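Local structure of VIN1 (Oscarella pearsei, 6BFI) at residues D39-P42 with L43-V47; Q56-A59 with S60-E63; V81-A84 with A85-S89. The protein probably binds actin filaments and may take part in cell-cell adhesion, as a sponge homolog of vinculin. All coordinates share one frame; numbering follows the deposited sequence.

Contact 1 of 3, residues D39-P42 with L43-V47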
ATOM      1  N   ASP A  39     -42.220  21.527 -15.979  1.00 81.62           N
ATOM      2  CA  ASP A  39     -42.968  21.441 -14.732  1.00 80.97           C
ATOM      3  C   ASP A  39     -42.225  20.529 -13.764  1.00 74.12           C
ATOM      4  O   ASP A  39     -42.057  19.334 -14.031  1.00 72.41           O
ATOM      5  CB  ASP A  39     -44.381  20.926 -14.991  1.00 88.21           C
ATOM      6  CG  ASP A  39     -45.221  20.866 -13.729  1.00 92.55           C
ATOM      7  OD1 ASP A  39     -44.958  21.653 -12.796  1.00 94.44           O
ATOM      8  OD2 ASP A  39     -46.148  20.029 -13.671  1.00 93.45           O
ATOM      9  N   LEU A  40     -41.783  21.091 -12.641  1.00 70.64           N
ATOM     10  CA  LEU A  40     -40.983  20.361 -11.666  1.00 68.04           C
ATOM     11  C   LEU A  40     -41.819  19.515 -10.715  1.00 68.68           C
ATOM     12  O   LEU A  40     -41.247  18.852  -9.842  1.00 68.10           O
ATOM     13  CB  LEU A  40     -40.129  21.345 -10.864  1.00 65.74           C
ATOM     14  CG  LEU A  40     -39.355  22.354 -11.715  1.00 62.30           C
ATOM     15  CD1 LEU A  40     -38.610  23.353 -10.846  1.00 62.94           C
ATOM     16  CD2 LEU A  40     -38.399  21.626 -12.642  1.00 62.27           C
ATOM     17  N   THR A  41     -43.144  19.515 -10.865  1.00 72.03           N
ATOM     18  CA  THR A  41     -44.008  18.811  -9.919  1.00 73.14           C
ATOM     19  C   THR A  41     -43.726  17.316  -9.825  1.00 76.11           C
ATOM     20  O   THR A  41     -43.655  16.800  -8.697  1.00 78.83           O
ATOM     21  CB  THR A  41     -45.476  19.080 -10.271  1.00 75.71           C
ATOM     22  OG1 THR A  41     -45.754  20.480 -10.136  1.00 76.28           O
ATOM     23  CG2 THR A  41     -46.402  18.295  -9.351  1.00 78.01           C
ATOM     24  N   PRO A  42     -43.566  16.563 -10.923  1.00 79.88           N
ATOM     25  CA  PRO A  42     -43.312  15.118 -10.759  1.00 80.39           C
ATOM     26  C   PRO A  42     -42.019  14.808 -10.022  1.00 77.52           C
ATOM     27  O   PRO A  42     -42.010  13.963  -9.114  1.00 78.60           O
ATOM     28  CB  PRO A  42     -43.291  14.604 -12.207  1.00 82.66           C
ATOM     29  CG  PRO A  42     -42.971  15.801 -13.034  1.00 83.21           C
ATOM     30  CD  PRO A  42     -43.658  16.935 -12.348  1.00 82.84           C
ATOM     31  N   LEU A  43     -40.921  15.474 -10.385  1.00 75.15           N
ATOM     32  CA  LEU A  43     -39.644  15.227  -9.722  1.00 72.68           C
ATOM     33  C   LEU A  43     -39.716  15.573  -8.239  1.00 69.55           C
ATOM     34  O   LEU A  43     -39.199  14.833  -7.389  1.00 75.13           O
ATOM     35  CB  LEU A  43     -38.544  16.033 -10.414  1.00 74.31           C
ATOM     36  CG  LEU A  43     -37.193  15.359 -10.651  1.00 78.29           C
ATOM     37  CD1 LEU A  43     -37.377  14.025 -11.353  1.00 78.74           C
ATOM     38  CD2 LEU A  43     -36.292  16.272 -11.468  1.00 80.14           C
ATOM     39  N   VAL A  44     -40.368  16.692  -7.910  1.00 64.99           N
ATOM     40  CA  VAL A  44     -40.527  17.084  -6.514  1.00 65.02           C
ATOM     41  C   VAL A  44     -41.382  16.068  -5.768  1.00 67.35           C
ATOM     42  O   VAL A  44     -41.133  15.767  -4.595  1.00 70.08           O
ATOM     43  CB  VAL A  44     -41.117  18.504  -6.428  1.00 65.78           C
ATOM     44  CG1 VAL A  44     -41.548  18.821  -5.007  1.00 63.55           C
ATOM     45  CG2 VAL A  44     -40.100  19.526  -6.916  1.00 64.26           C
ATOM     46  N   GLN A  45     -42.398  15.515  -6.435  1.00 67.78           N
ATOM     47  CA  GLN A  45     -43.198  14.464  -5.813  1.00 70.37           C
ATOM     48  C   GLN A  45     -42.357  13.225  -5.533  1.00 70.83           C
ATOM     49  O   GLN A  45     -42.502  12.593  -4.481  1.00 70.19           O
ATOM     50  CB  GLN A  45     -44.391  14.111  -6.701  1.00 74.21           C
ATOM     51  CG  GLN A  45     -45.545  15.094  -6.614  1.00 81.82           C
ATOM     52  CD  GLN A  45     -46.731  14.676  -7.462  1.00 89.49           C
ATOM     53  OE1 GLN A  45     -46.580  13.950  -8.446  1.00 90.92           O
ATOM     54  NE2 GLN A  45     -47.921  15.128  -7.081  1.00 93.02           N
ATOM     55  N   GLY A  46     -41.470  12.863  -6.463  1.00 73.33           N
ATOM     56  CA  GLY A  46     -40.603  11.719  -6.232  1.00 75.92           C
ATOM     57  C   GLY A  46     -39.681  11.922  -5.045  1.00 76.69           C
ATOM     58  O   GLY A  46     -39.595  11.069  -4.152  1.00 84.05           O
ATOM     59  N   VAL A  47     -38.987  13.064  -5.013  1.00 70.66           N
ATOM     60  CA  VAL A  47     -38.106  13.359  -3.885  1.00 68.45           C
ATOM     61  C   VAL A  47     -38.893  13.379  -2.579  1.00 71.29           C
ATOM     62  O   VAL A  47     -38.454  12.828  -1.563  1.00 72.95           O
ATOM     63  CB  VAL A  47     -37.362  14.686  -4.118  1.00 62.54           C
ATOM     64  CG1 VAL A  47     -36.581  15.075  -2.875  1.00 61.53           C
ATOM     65  CG2 VAL A  47     -36.438  14.564  -5.312  1.00 62.60           C
TER
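Q45 extends from the helix surface, leaning toward its first turn, with its aliphatic stem against the carbonyl oxygen of T41, four residues earlier. Its CB lies 3.4 Å from P42 O and about as far from T41 O. The first torsion sets CG beside the backbone N (chi1 -79°), which brings it up to the oxygen of that carbonyl, with CG 3.3 Å from T41 O. Beyond CG the chain is extended, and CD passes T41 CG2 at 4.1 Å, the two side chains lying at a slant to each other. At the tip, NE2 is at the outer limit of contact with the same methyl and OE1 stands near P42 CA. A long polar chain suits this exposed place, since its methylenes pack while its amide faces outward.

Beneath this surface the backbone begins its regular bonding: V44 N gives a bond to L40 O (3.0 Å, N-H...O 164°), Q45 N to T41 O (2.9 Å) and G46 N to P42 O. P42 fits the first turn because its nitrogen has no hydrogen to offer, and a first-turn nitrogen has no earlier carbonyl in the helix to bond. D39 serves the entrance as a cap. Its OD1 accepts from T41 OG1 at 3.0 Å and, weakly, from T41 N; with OG1 beside the backbone N (chi1 -63°), the threonine turns both donors to one carboxylate oxygen.

The buried side carries branched apolar residues. V44 CG2 lies against L40 O (3.2 Å), and its apolar partner L40 CB is farther, at 4.3 Å. L40 packs on L24 and F27 of helix 8-32, where L43 also meets L24, while V44 lies on L88 and A92 of helix 68-97, so this first turn lies between helix 8-32 and helix 68-97, touching each.

Contact 2 of 3, residues Q56-A59 with S60-E63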
ATOM      1  N   GLN A  56     -40.627   7.305   7.327  1.00 83.43           N
ATOM      2  CA  GLN A  56     -41.479   6.230   7.824  1.00 85.07           C
ATOM      3  C   GLN A  56     -40.644   5.111   8.436  1.00 86.03           C
ATOM      4  O   GLN A  56     -40.879   4.700   9.580  1.00 87.43           O
ATOM      5  CB  GLN A  56     -42.352   5.690   6.690  1.00 85.11           C
ATOM      6  CG  GLN A  56     -43.711   5.163   7.123  1.00 88.70           C
ATOM      7  CD  GLN A  56     -44.691   6.271   7.470  1.00 91.95           C
ATOM      8  OE1 GLN A  56     -44.422   7.450   7.236  1.00 94.03           O
ATOM      9  NE2 GLN A  56     -45.838   5.896   8.027  1.00 92.52           N
ATOM     10  N   VAL A  57     -39.656   4.606   7.689  1.00 88.86           N
ATOM     11  CA  VAL A  57     -38.875   3.478   8.186  1.00 89.44           C
ATOM     12  C   VAL A  57     -37.993   3.906   9.351  1.00 91.71           C
ATOM     13  O   VAL A  57     -37.623   3.080  10.196  1.00 97.25           O
ATOM     14  CB  VAL A  57     -38.053   2.844   7.046  1.00 87.09           C
ATOM     15  CG1 VAL A  57     -38.947   2.529   5.864  1.00 87.99           C
ATOM     16  CG2 VAL A  57     -36.901   3.746   6.638  1.00 88.19           C
ATOM     17  N   ALA A  58     -37.641   5.190   9.425  1.00 93.70           N
ATOM     18  CA  ALA A  58     -36.878   5.668  10.571  1.00 96.43           C
ATOM     19  C   ALA A  58     -37.781   5.902  11.780  1.00104.00           C
ATOM     20  O   ALA A  58     -37.412   5.566  12.912  1.00104.36           O
ATOM     21  CB  ALA A  58     -36.123   6.942  10.199  1.00 87.94           C
ATOM     22  N   ALA A  59     -38.971   6.463  11.553  1.00110.49           N
ATOM     23  CA  ALA A  59     -39.918   6.707  12.634  1.00116.08           C
ATOM     24  C   ALA A  59     -40.477   5.416  13.217  1.00123.01           C
ATOM     25  O   ALA A  59     -40.929   5.417  14.368  1.00129.40           O
ATOM     26  CB  ALA A  59     -41.062   7.595  12.143  1.00114.61           C
ATOM     27  N   SER A  60     -40.461   4.320  12.456  1.00117.94           N
ATOM     28  CA  SER A  60     -40.876   3.033  12.999  1.00117.36           C
ATOM     29  C   SER A  60     -39.879   2.469  14.002  1.00119.55           C
ATOM     30  O   SER A  60     -40.171   1.446  14.631  1.00125.24           O
ATOM     31  CB  SER A  60     -41.091   2.026  11.866  1.00109.27           C
ATOM     32  OG  SER A  60     -39.889   1.801  11.149  1.00101.64           O
ATOM     33  N   MET A  61     -38.719   3.107  14.170  1.00117.67           N
ATOM     34  CA  MET A  61     -37.685   2.620  15.071  1.00119.26           C
ATOM     35  C   MET A  61     -37.597   3.401  16.375  1.00125.54           C
ATOM     36  O   MET A  61     -36.826   3.008  17.257  1.00128.01           O
ATOM     37  CB  MET A  61     -36.319   2.654  14.377  1.00114.08           C
ATOM     38  CG  MET A  61     -36.266   1.883  13.075  1.00113.66           C
ATOM     39  SD  MET A  61     -34.602   1.843  12.388  1.00113.85           S
ATOM     40  CE  MET A  61     -34.258   3.590  12.204  1.00111.21           C
ATOM     41  N   VAL A  62     -38.358   4.489  16.523  1.00130.07           N
ATOM     42  CA  VAL A  62     -38.322   5.259  17.760  1.00133.82           C
ATOM     43  C   VAL A  62     -38.840   4.441  18.937  1.00141.44           C
ATOM     44  O   VAL A  62     -38.495   4.722  20.089  1.00145.72           O
ATOM     45  CB  VAL A  62     -39.117   6.576  17.594  1.00129.33           C
ATOM     46  CG1 VAL A  62     -40.611   6.301  17.502  1.00130.25           C
ATOM     47  CG2 VAL A  62     -38.804   7.545  18.728  1.00128.82           C
ATOM     48  N   GLU A  63     -39.652   3.417  18.671  1.00145.82           N
ATOM     49  CA  GLU A  63     -40.118   2.514  19.716  1.00148.09           C
ATOM     50  C   GLU A  63     -39.232   1.287  19.877  1.00146.27           C
ATOM     51  O   GLU A  63     -39.133   0.744  20.984  1.00148.45           O
ATOM     52  CB  GLU A  63     -41.547   2.044  19.422  1.00154.32           C
ATOM     53  CG  GLU A  63     -42.605   3.130  19.440  1.00156.23           C
ATOM     54  CD  GLU A  63     -43.993   2.578  19.170  1.00160.44           C
ATOM     55  OE1 GLU A  63     -44.093   1.411  18.733  1.00161.93           O
ATOM     56  OE2 GLU A  63     -44.982   3.305  19.398  1.00162.68           O
TER
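S60 and M61 meet the last turn of helix 41-59 mainly through hydrogen bonds to its carbonyls. S60 N still reaches Q56 O in the helical manner, 2.9 Å away. One residue on, the spacing tightens: M61 N binds A58 O at 3.1 Å, coming from above the carbonyl plane (58° out of it). The acceptor that regular winding would have given to M61 N, V57 O, takes the hydroxyl of S60 instead, with OG 2.8 Å away and likewise above the plane. OG occupies the crowded position between N and the carbonyl carbon (chi1 62°), which points it back along the helix; a short side chain with a donor suits a place where a carbonyl needs a new partner.

The helix thus unwinds into a type I beta turn from A59 to V62, closed by a weak, 3.5 Å bond from V62 N to A59 O.

Van der Waals contacts accompany these bonds. M61 runs alongside V57 O with CG at 3.4 Å, then bends at chi3 and brings CE to A58 CA at 3.7 Å; the apolar pair is A58 CB with M61 CE, 4.3 Å apart. Small A58 admits this methyl and also L74 of helix 68-97, whereas M61 reaches F70 of that helix. V62 lays CG1 close to A59 O.

Contact 3 of 3, residues V81-A84 with A85-S89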
ATOM      1  N   VAL A  81     -35.746  17.279   7.608  1.00 74.37           N
ATOM      2  CA  VAL A  81     -35.789  16.801   6.227  1.00 67.25           C
ATOM      3  C   VAL A  81     -37.201  16.915   5.657  1.00 65.08           C
ATOM      4  O   VAL A  81     -37.382  17.234   4.472  1.00 59.92           O
ATOM      5  CB  VAL A  81     -35.235  15.365   6.140  1.00 63.25           C
ATOM      6  CG1 VAL A  81     -36.090  14.398   6.940  1.00 66.59           C
ATOM      7  CG2 VAL A  81     -35.120  14.919   4.692  1.00 57.73           C
ATOM      8  N   GLN A  82     -38.226  16.685   6.487  1.00 67.95           N
ATOM      9  CA  GLN A  82     -39.594  16.866   6.006  1.00 69.06           C
ATOM     10  C   GLN A  82     -39.856  18.322   5.639  1.00 72.75           C
ATOM     11  O   GLN A  82     -40.538  18.609   4.645  1.00 71.38           O
ATOM     12  CB  GLN A  82     -40.596  16.380   7.054  1.00 68.78           C
ATOM     13  CG  GLN A  82     -40.756  14.867   7.087  1.00 69.41           C
ATOM     14  CD  GLN A  82     -41.829  14.409   8.054  1.00 78.00           C
ATOM     15  OE1 GLN A  82     -41.647  14.459   9.272  1.00 76.99           O
ATOM     16  NE2 GLN A  82     -42.954  13.954   7.515  1.00 77.87           N
ATOM     17  N   GLN A  83     -39.308  19.257   6.420  1.00 83.30           N
ATOM     18  CA  GLN A  83     -39.452  20.670   6.086  1.00 81.58           C
ATOM     19  C   GLN A  83     -38.762  20.995   4.766  1.00 77.21           C
ATOM     20  O   GLN A  83     -39.269  21.802   3.977  1.00 80.29           O
ATOM     21  CB  GLN A  83     -38.894  21.538   7.215  1.00 84.68           C
ATOM     22  CG  GLN A  83     -39.123  23.025   7.014  1.00 91.22           C
ATOM     23  CD  GLN A  83     -40.584  23.360   6.779  1.00 96.81           C
ATOM     24  OE1 GLN A  83     -41.417  23.228   7.677  1.00 99.58           O
ATOM     25  NE2 GLN A  83     -40.903  23.791   5.565  1.00 96.41           N
ATOM     26  N   ALA A  84     -37.608  20.372   4.503  1.00 71.67           N
ATOM     27  CA  ALA A  84     -36.945  20.581   3.218  1.00 67.83           C
ATOM     28  C   ALA A  84     -37.800  20.067   2.062  1.00 65.51           C
ATOM     29  O   ALA A  84     -37.898  20.718   1.010  1.00 60.34           O
ATOM     30  CB  ALA A  84     -35.576  19.904   3.214  1.00 65.83           C
ATOM     31  N   ALA A  85     -38.431  18.900   2.239  1.00 63.95           N
ATOM     32  CA  ALA A  85     -39.358  18.414   1.221  1.00 62.32           C
ATOM     33  C   ALA A  85     -40.502  19.401   0.999  1.00 63.97           C
ATOM     34  O   ALA A  85     -40.917  19.636  -0.146  1.00 60.22           O
ATOM     35  CB  ALA A  85     -39.901  17.040   1.615  1.00 60.66           C
ATOM     36  N   VAL A  86     -41.020  19.992   2.081  1.00 65.50           N
ATOM     37  CA  VAL A  86     -42.045  21.025   1.939  1.00 69.95           C
ATOM     38  C   VAL A  86     -41.518  22.189   1.110  1.00 72.09           C
ATOM     39  O   VAL A  86     -42.225  22.728   0.246  1.00 71.84           O
ATOM     40  CB  VAL A  86     -42.534  21.494   3.322  1.00 72.96           C
ATOM     41  CG1 VAL A  86     -43.515  22.655   3.175  1.00 68.87           C
ATOM     42  CG2 VAL A  86     -43.168  20.337   4.082  1.00 72.03           C
ATOM     43  N   PHE A  87     -40.267  22.594   1.356  1.00 74.11           N
ATOM     44  CA  PHE A  87     -39.662  23.652   0.554  1.00 71.05           C
ATOM     45  C   PHE A  87     -39.629  23.276  -0.920  1.00 69.35           C
ATOM     46  O   PHE A  87     -39.813  24.135  -1.791  1.00 72.35           O
ATOM     47  CB  PHE A  87     -38.251  23.960   1.052  1.00 72.16           C
ATOM     48  CG  PHE A  87     -38.210  24.883   2.234  1.00 79.07           C
ATOM     49  CD1 PHE A  87     -39.372  25.236   2.899  1.00 81.72           C
ATOM     50  CD2 PHE A  87     -37.008  25.413   2.671  1.00 82.83           C
ATOM     51  CE1 PHE A  87     -39.335  26.089   3.983  1.00 85.23           C
ATOM     52  CE2 PHE A  87     -36.966  26.269   3.756  1.00 86.63           C
ATOM     53  CZ  PHE A  87     -38.130  26.607   4.412  1.00 86.20           C
ATOM     54  N   LEU A  88     -39.395  21.997  -1.222  1.00 67.32           N
ATOM     55  CA  LEU A  88     -39.435  21.575  -2.619  1.00 64.89           C
ATOM     56  C   LEU A  88     -40.842  21.687  -3.194  1.00 63.76           C
ATOM     57  O   LEU A  88     -41.014  22.101  -4.348  1.00 61.46           O
ATOM     58  CB  LEU A  88     -38.904  20.150  -2.764  1.00 65.04           C
ATOM     59  CG  LEU A  88     -37.388  19.997  -2.652  1.00 59.79           C
ATOM     60  CD1 LEU A  88     -36.955  18.648  -3.197  1.00 63.16           C
ATOM     61  CD2 LEU A  88     -36.668  21.132  -3.372  1.00 55.07           C
ATOM     62  N   SER A  89     -41.863  21.325  -2.409  1.00 63.18           N
ATOM     63  CA  SER A  89     -43.238  21.458  -2.889  1.00 66.37           C
ATOM     64  C   SER A  89     -43.576  22.914  -3.198  1.00 67.08           C
ATOM     65  O   SER A  89     -44.089  23.236  -4.281  1.00 72.63           O
ATOM     66  CB  SER A  89     -44.212  20.887  -1.857  1.00 72.90           C
ATOM     67  OG  SER A  89     -43.956  19.515  -1.621  1.00 75.48           O
TER
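The side-chain amide of Q83 and the ring of F87, one turn apart, cross at a slant with their planes 58° apart. NE2 does the touching, 3.2 Å from F87 CE1 and 3.4 Å from CD1, and A84 O also approaches the ring obliquely. With CG anti to the backbone N (chi1 -174°) and the chain bent at chi2, Q83 swings its amide forward along the helix, where NE2 also comes within 3.6 Å of V86 CB. K107 of helix 102-145 makes a cation-pi contact with the same ring, and D110 of that helix touches the F87 side chain, so the aromatic group sits among polar neighbours at the border of the interface. Cutting F87 down to an alanine would probably leave K107 without its pi partner and free the Q83 amide to turn.

The backbone is regular alpha helix, packed against both the helix before it, 41-59, and the one after it, 102-145, consistent with the helical bundles of the vinculin family. A85 N, V86 N, F87 N and L88 N each bond four residues back; F87 N lies 2.9 Å from Q83 O, and L88 N lies 3.0 Å from A84 O.

Residue size follows the neighbours. A84, small, lets V115 of helix 102-145 come near; V81 reaches both M119 there and V51 of helix 41-59. L88 brings its branched chain to V47 of helix 41-59, while Q82 and V86 occupy exposed positions.

Overall arrangement
Contacts 1 and 2 stand at the start and the end of helix 41-59, their centres 25 Å apart, while contact 3 lies within the next helix, 68-97, which runs back antiparallel. Contacts 1 and 3 are partly buried and meet directly: V47 CG1 lies 3.6 Å from L88 CD1, apolar surface joining the two helices. Contact 2, a surface contact, does not touch contact 3. Chemistry follows place. At the helix start a carboxylate accepts from a threonine hydroxyl and, weakly, from a backbone N-H with no earlier helical carbonyl; at the end a hydroxyl supplies a donor to a carbonyl. In mid-helix the backbone satisfies itself, and an amide and an aromatic ring meet on its flank.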